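Local coordinates for protein hypothetical glycoside hydrolase (Parabacteroides distasonis, PDB 3TAW) that is a predicted glycoside hydrolase-like protein of the beta-fructosidase clan, built largely of antiparallel beta-sheets and of unestablished function, at residues Gln306-Asp309 with Asp310-Ser314. Sequence-based numbering, arbitrary orientation.
Sequences QPTD and DFEKS
Glu312 turns its carboxylate back onto the loop that leads into its own short helix, where OE1 accepts two successive backbone N-H groups. Thr308 N lies 2.8 Å from Glu312 OE1, nearly along the C-O axis, whereas Asp309 N, at 3.1 Å from the same oxygen, comes from above the carboxylate plane. With chi1 at -60°, Glu312 holds its CG anti to the carbonyl carbon and stretches out beyond, which carries the carboxylate to these amides. A salt bridge from Arg19 also reaches Glu312 OE1. Glu312 OE2 is hydrogen-bonded to the Tyr338 hydroxyl and accepts from a water 2.9 Å away that also donates to Asp309 OD2. This water links two carboxylates whose nearest oxygens, Asp309 OD2 and Glu312 OE2, stand 4.3 Å apart.

Asp309 is the N-cap residue of helix 310-313, yet its side chain makes no capping bond; Glu312, three residues on, is bonded to its N-H, which is half of a capping box. Asp309 O opens the helix, accepting Lys313 N at 3.1 Å and Glu312 N at 3.0 Å. The turn lies between strands 296-299 and 322-330 of the five-bladed beta-propeller characteristic of this clan, and packs on strands 322-330 and 333-340 through Val322 and Cys340.

Asp309 CB sits over one face of the Phe311 ring, 3.9 Å from its centroid and offset toward the rim, in a CH-pi contact; carboxylate and ring planes are 40° apart. Pro307 CB rests against Glu312 O, and its ring also meets the CG of Lys313. The extended lysine chain then runs alongside the loop backbone, bringing Lys313 CE to 3.2 Å from Thr308 O. Thr308 OG1 reaches back to Gln306 O, bonding from above the carbonyl plane.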
loop_
_atom_site.group_PDB
_atom_site.type_symbol
_atom_site.label_atom_id
_atom_site.label_comp_id
_atom_site.label_asym_id
_atom_site.label_seq_id
_atom_site.Cartn_x
_atom_site.Cartn_y
_atom_site.Cartn_z
ATOM N N GLN A 306 5.628 14.022 -5.963
ATOM C CA GLN A 306 6.234 13.549 -7.211
ATOM C C GLN A 306 7.719 13.268 -6.988
ATOM O O GLN A 306 8.311 13.812 -6.052
ATOM C CB GLN A 306 6.050 14.586 -8.341
ATOM C CG GLN A 306 6.837 15.875 -8.153
ATOM C CD GLN A 306 6.768 16.807 -9.370
ATOM O OE1 GLN A 306 6.291 17.924 -9.250
ATOM N NE2 GLN A 306 7.230 16.350 -10.523
ATOM N N PRO A 307 8.306 12.389 -7.815
ATOM C CA PRO A 307 9.751 12.146 -7.670
ATOM C C PRO A 307 10.555 13.440 -7.796
ATOM O O PRO A 307 10.389 14.201 -8.765
ATOM C CB PRO A 307 10.057 11.170 -8.789
ATOM C CG PRO A 307 8.780 10.441 -9.000
ATOM C CD PRO A 307 7.714 11.502 -8.836
ATOM N N THR A 308 11.413 13.677 -6.808
ATOM C CA THR A 308 12.155 14.929 -6.686
ATOM C C THR A 308 13.627 14.656 -6.427
ATOM O O THR A 308 14.484 15.129 -7.181
ATOM C CB THR A 308 11.559 15.785 -5.572
ATOM O OG1 THR A 308 10.154 15.991 -5.860
ATOM C CG2 THR A 308 12.282 17.138 -5.454
ATOM N N ASP A 309 13.925 13.893 -5.378
ATOM C CA ASP A 309 15.305 13.474 -5.117
ATOM C C ASP A 309 15.747 12.388 -6.110
ATOM O O ASP A 309 14.921 11.666 -6.659
ATOM C CB ASP A 309 15.467 13.014 -3.662
ATOM C CG ASP A 309 15.335 14.160 -2.686
ATOM O OD1 ASP A 309 15.783 15.264 -3.053
ATOM O OD2 ASP A 309 14.770 13.986 -1.576
ATOM N N ASP A 310 17.054 12.281 -6.338
ATOM C CA ASP A 310 17.558 11.368 -7.373
ATOM C C ASP A 310 17.189 9.895 -7.127
ATOM O O ASP A 310 16.934 9.146 -8.076
ATOM C CB ASP A 310 19.076 11.551 -7.606
ATOM C CG ASP A 310 19.936 11.294 -6.355
ATOM O OD1 ASP A 310 19.418 11.140 -5.237
ATOM O OD2 ASP A 310 21.174 11.247 -6.511
ATOM N N PHE A 311 17.119 9.487 -5.863
ATOM C CA PHE A 311 16.746 8.105 -5.529
ATOM C C PHE A 311 15.238 7.814 -5.623
ATOM O O PHE A 311 14.820 6.663 -5.496
ATOM C CB PHE A 311 17.270 7.751 -4.133
ATOM C CG PHE A 311 16.831 8.698 -3.067
ATOM C CD1 PHE A 311 15.581 8.551 -2.469
ATOM C CD2 PHE A 311 17.660 9.710 -2.629
ATOM C CE1 PHE A 311 15.157 9.404 -1.478
ATOM C CE2 PHE A 311 17.232 10.590 -1.611
ATOM C CZ PHE A 311 15.977 10.425 -1.042
ATOM N N GLU A 312 14.440 8.869 -5.826
ATOM C CA GLU A 312 13.021 8.766 -6.197
ATOM C C GLU A 312 12.829 8.736 -7.712
ATOM O O GLU A 312 11.936 8.045 -8.214
ATOM C CB GLU A 312 12.218 9.944 -5.617
ATOM C CG GLU A 312 12.237 10.049 -4.108
ATOM C CD GLU A 312 11.688 11.346 -3.559
ATOM O OE1 GLU A 312 11.490 12.322 -4.325
ATOM O OE2 GLU A 312 11.430 11.400 -2.334
ATOM N N LYS A 313 13.681 9.465 -8.427
ATOM C CA LYS A 313 13.546 9.644 -9.885
ATOM C C LYS A 313 13.952 8.422 -10.689
ATOM O O LYS A 313 13.479 8.242 -11.823
ATOM C CB LYS A 313 14.337 10.866 -10.370
ATOM C CG LYS A 313 13.654 12.189 -10.036
ATOM C CD LYS A 313 14.503 13.366 -10.460
ATOM C CE LYS A 313 13.735 14.659 -10.286
ATOM N NZ LYS A 313 14.519 15.860 -10.752
ATOM N N SER A 314 14.836 7.596 -10.123
ATOM C CA SER A 314 15.315 6.396 -10.807
ATOM C C SER A 314 15.883 5.384 -9.810
ATOM O O SER A 314 16.482 5.756 -8.810
ATOM C CB SER A 314 16.363 6.774 -11.857
ATOM O OG SER A 314 16.726 5.669 -12.675
HETATM O O HOH W 1 13.179 12.300 -0.238
#